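Local coordinates for mannosylglycerate hydrolase MGH1-like glycoside hydrolase domain-containing protein (Thermus thermophilus HB8, PDB 4WVA) that hydrolyses mannosylglycerate to mannose and glycerate, and probably glucosylglycerate as well, as a glycoside hydrolase of family GH63, at residues R50-L55 / R121-E126. Numbering follows the deposited sequence.
Sequences RAWQEL and RDRARE
W52 reaches from helix 48-62 to the first turn of helix 121-146 and touches R123 and A124 there. Both helices are probably part of the (alpha/alpha)6-barrel of this GH63 enzyme. The contact is small, burying 130 Å² in all, and W52 supplies more than half of it. The backbones stay well apart, with 8.8 Å between W52 CA and A124 CA. No hydrogen bond joins the two segments directly.

The CB of W52 points at the other helix. Its CG lies anti to the carbonyl carbon (chi1 -76°), and the indole spans the gap between the helices. Two parts of the ring system do the touching. On the six-membered ring, W52 CZ2 is 4.1 Å from A124 CA and 4.5 Å from A124 CB. On the pyrrole ring, the contact is made by CD1.

The R123 chain stands out from its helix and brings CD up to the indole. It is extended through chi2 and bends at chi3 (60°), which turns the guanidinium away from the indole beyond NE. The guanidinium and indole planes are 45° apart, so the two groups do not stack.

D118, just before helix 121-146, links the polar ends of both residues. Its OD2 accepts a hydrogen bond from W52 NE1, and its OD1 forms a salt bridge with R123 NH2. This shared carboxylate satisfies the buried indole N-H and helps fix the rotation of the ring. L114 of helix 107-117, with R127 and L131 further along helix 121-146, also packs against W52. W52 CD1 lies 4.0 Å from R123 CD and 4.1 Å from R123 NE.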
ATOM      1  N   ARG A  50     -12.121 -32.492  13.494  1.00 13.12           N
ATOM      2  CA  ARG A  50     -11.039 -32.503  14.463  1.00 12.96           C
ATOM      3  C   ARG A  50     -10.208 -31.222  14.404  1.00 12.35           C
ATOM      4  O   ARG A  50      -9.779 -30.726  15.441  1.00 11.66           O
ATOM      5  CB  ARG A  50     -10.156 -33.736  14.247  1.00 13.16           C
ATOM      6  CG  ARG A  50      -9.009 -33.868  15.230  1.00 13.26           C
ATOM      7  CD  ARG A  50      -9.485 -34.021  16.653  1.00 13.83           C
ATOM      8  NE  ARG A  50      -8.367 -34.142  17.585  1.00 14.29           N
ATOM      9  CZ  ARG A  50      -7.645 -33.120  18.050  1.00 14.37           C
ATOM     10  NH1 ARG A  50      -7.909 -31.862  17.664  1.00 14.64           N
ATOM     11  NH2 ARG A  50      -6.669 -33.348  18.923  1.00 14.02           N
ATOM     12  N   ALA A  51     -10.013 -30.679  13.197  1.00 11.82           N
ATOM     13  CA  ALA A  51      -9.304 -29.412  13.011  1.00 11.75           C
ATOM     14  C   ALA A  51     -10.062 -28.272  13.688  1.00 11.64           C
ATOM     15  O   ALA A  51      -9.487 -27.479  14.406  1.00 11.35           O
ATOM     16  CB  ALA A  51      -9.090 -29.137  11.539  1.00 11.92           C
ATOM     17  N   TRP A  52     -11.370 -28.210  13.479  1.00 11.45           N
ATOM     18  CA  TRP A  52     -12.176 -27.191  14.142  1.00 11.45           C
ATOM     19  C   TRP A  52     -12.130 -27.363  15.658  1.00 12.29           C
ATOM     20  O   TRP A  52     -12.021 -26.400  16.411  1.00 11.70           O
ATOM     21  CB  TRP A  52     -13.624 -27.271  13.706  1.00 11.48           C
ATOM     22  CG  TRP A  52     -13.935 -26.735  12.363  1.00 11.20           C
ATOM     23  CD1 TRP A  52     -14.331 -27.434  11.280  1.00 11.36           C
ATOM     24  CD2 TRP A  52     -13.912 -25.357  11.968  1.00 11.45           C
ATOM     25  NE1 TRP A  52     -14.556 -26.594  10.222  1.00 11.54           N
ATOM     26  CE2 TRP A  52     -14.315 -25.305  10.624  1.00 11.64           C
ATOM     27  CE3 TRP A  52     -13.606 -24.163  12.627  1.00 11.78           C
ATOM     28  CZ2 TRP A  52     -14.405 -24.102   9.921  1.00 11.82           C
ATOM     29  CZ3 TRP A  52     -13.690 -22.968  11.918  1.00 11.83           C
ATOM     30  CH2 TRP A  52     -14.099 -22.944  10.602  1.00 11.71           C
ATOM     31  N   GLN A  53     -12.223 -28.612  16.107  1.00 12.62           N
ATOM     32  CA  GLN A  53     -12.316 -28.871  17.538  1.00 13.71           C
ATOM     33  C   GLN A  53     -11.111 -28.330  18.296  1.00 12.18           C
ATOM     34  O   GLN A  53     -11.253 -27.810  19.407  1.00 12.20           O
ATOM     35  CB  GLN A  53     -12.514 -30.367  17.806  1.00 15.93           C
ATOM     36  CG  GLN A  53     -13.917 -30.869  17.486  1.00 18.96           C
ATOM     37  CD  GLN A  53     -14.989 -30.220  18.352  1.00 22.71           C
ATOM     38  OE1 GLN A  53     -14.743 -29.872  19.527  1.00 27.51           O
ATOM     39  NE2 GLN A  53     -16.182 -30.033  17.782  1.00 25.47           N
ATOM     40  N   GLU A  54      -9.928 -28.454  17.692  1.00 11.43           N
ATOM     41  CA  GLU A  54      -8.706 -27.898  18.261  1.00 10.72           C
ATOM     42  C   GLU A  54      -8.911 -26.444  18.672  1.00 10.62           C
ATOM     43  O   GLU A  54      -8.484 -26.040  19.754  1.00 10.78           O
ATOM     44  CB  GLU A  54      -7.523 -28.004  17.281  1.00 10.89           C
ATOM     45  CG  GLU A  54      -6.177 -27.673  17.918  1.00 11.02           C
ATOM     46  CD  GLU A  54      -5.571 -28.809  18.720  1.00 11.09           C
ATOM     47  OE1 GLU A  54      -5.915 -29.981  18.444  1.00 11.35           O
ATOM     48  OE2 GLU A  54      -4.712 -28.533  19.597  1.00 11.37           O
ATOM     49  N   LEU A  55      -9.527 -25.648  17.791  1.00 10.70           N
ATOM     50  CA  LEU A  55      -9.645 -24.216  18.040  1.00 11.23           C
ATOM     51  C   LEU A  55     -10.863 -23.908  18.911  1.00 11.87           C
ATOM     52  O   LEU A  55     -10.852 -22.967  19.700  1.00 11.92           O
ATOM     53  CB  LEU A  55      -9.704 -23.462  16.724  1.00 11.65           C
ATOM     54  CG  LEU A  55      -8.516 -23.767  15.802  1.00 12.41           C
ATOM     55  CD1 LEU A  55      -8.634 -22.913  14.560  1.00 13.61           C
ATOM     56  CD2 LEU A  55      -7.195 -23.574  16.539  1.00 12.98           C
ATOM     57  N   ARG A 121     -20.165 -27.392   4.193  1.00 17.29           N
ATOM     58  CA  ARG A 121     -20.407 -25.958   4.258  1.00 16.80           C
ATOM     59  C   ARG A 121     -21.289 -25.571   5.435  1.00 17.08           C
ATOM     60  O   ARG A 121     -21.136 -24.491   6.012  1.00 16.49           O
ATOM     61  CB  ARG A 121     -21.014 -25.453   2.957  1.00 16.74           C
ATOM     62  CG  ARG A 121     -20.186 -25.782   1.719  1.00 16.81           C
ATOM     63  CD  ARG A 121     -18.709 -25.454   1.896  1.00 16.35           C
ATOM     64  NE  ARG A 121     -18.558 -24.058   2.316  1.00 15.50           N
ATOM     65  CZ  ARG A 121     -17.544 -23.549   3.018  1.00 15.77           C
ATOM     66  NH1 ARG A 121     -17.547 -22.253   3.317  1.00 15.54           N
ATOM     67  NH2 ARG A 121     -16.537 -24.293   3.413  1.00 14.68           N
ATOM     68  N   ASP A 122     -22.227 -26.439   5.794  1.00 17.64           N
ATOM     69  CA  ASP A 122     -23.069 -26.142   6.944  1.00 18.69           C
ATOM     70  C   ASP A 122     -22.218 -26.119   8.214  1.00 16.73           C
ATOM     71  O   ASP A 122     -22.405 -25.261   9.078  1.00 16.11           O
ATOM     72  CB  ASP A 122     -24.209 -27.154   7.058  1.00 21.28           C
ATOM     73  CG  ASP A 122     -25.183 -27.051   5.914  1.00 24.71           C
ATOM     74  OD1 ASP A 122     -25.608 -28.106   5.407  1.00 30.96           O
ATOM     75  OD2 ASP A 122     -25.509 -25.921   5.499  1.00 27.26           O
ATOM     76  N   ARG A 123     -21.287 -27.057   8.332  1.00 16.73           N
ATOM     77  CA  ARG A 123     -20.404 -27.089   9.497  1.00 16.15           C
ATOM     78  C   ARG A 123     -19.504 -25.866   9.492  1.00 15.11           C
ATOM     79  O   ARG A 123     -19.315 -25.223  10.522  1.00 14.81           O
ATOM     80  CB  ARG A 123     -19.524 -28.334   9.517  1.00 16.88           C
ATOM     81  CG  ARG A 123     -18.444 -28.271  10.594  1.00 17.21           C
ATOM     82  CD  ARG A 123     -17.688 -29.565  10.724  1.00 17.93           C
ATOM     83  NE  ARG A 123     -17.033 -29.926   9.478  1.00 17.90           N
ATOM     84  CZ  ARG A 123     -16.831 -31.162   9.045  1.00 19.69           C
ATOM     85  NH1 ARG A 123     -17.251 -32.222   9.752  1.00 21.06           N
ATOM     86  NH2 ARG A 123     -16.235 -31.350   7.881  1.00 18.43           N
ATOM     87  N   ALA A 124     -18.944 -25.548   8.333  1.00 14.32           N
ATOM     88  CA  ALA A 124     -18.080 -24.366   8.225  1.00 13.93           C
ATOM     89  C   ALA A 124     -18.783 -23.109   8.725  1.00 13.83           C
ATOM     90  O   ALA A 124     -18.206 -22.317   9.482  1.00 13.11           O
ATOM     91  CB  ALA A 124     -17.609 -24.176   6.797  1.00 14.23           C
ATOM     92  N   ARG A 125     -20.025 -22.903   8.293  1.00 14.47           N
ATOM     93  CA  ARG A 125     -20.768 -21.717   8.694  1.00 15.95           C
ATOM     94  C   ARG A 125     -21.040 -21.744  10.193  1.00 15.55           C
ATOM     95  O   ARG A 125     -20.899 -20.726  10.867  1.00 14.86           O
ATOM     96  CB  ARG A 125     -22.070 -21.572   7.895  1.00 17.45           C
ATOM     97  CG  ARG A 125     -21.836 -21.109   6.458  1.00 19.77           C
ATOM     98  CD  ARG A 125     -23.139 -20.774   5.739  1.00 21.70           C
ATOM     99  NE  ARG A 125     -23.873 -21.985   5.385  1.00 24.93           N
ATOM    100  CZ  ARG A 125     -23.803 -22.623   4.215  1.00 27.11           C
ATOM    101  NH1 ARG A 125     -23.042 -22.177   3.213  1.00 27.53           N
ATOM    102  NH2 ARG A 125     -24.523 -23.724   4.044  1.00 28.63           N
ATOM    103  N   GLU A 126     -21.424 -22.908  10.719  1.00 15.35           N
ATOM    104  CA  GLU A 126     -21.699 -23.012  12.153  1.00 16.60           C
ATOM    105  C   GLU A 126     -20.456 -22.711  12.985  1.00 14.75           C
ATOM    106  O   GLU A 126     -20.522 -21.946  13.953  1.00 14.28           O
ATOM    107  CB  GLU A 126     -22.292 -24.379  12.541  1.00 19.37           C
ATOM    108  CG  GLU A 126     -22.782 -24.403  13.985  1.00 24.02           C
ATOM    109  CD  GLU A 126     -23.329 -25.744  14.457  1.00 29.10           C
ATOM    110  OE1 GLU A 126     -23.036 -26.793  13.842  1.00 32.01           O
ATOM    111  OE2 GLU A 126     -24.050 -25.742  15.482  1.00 35.26           O
TER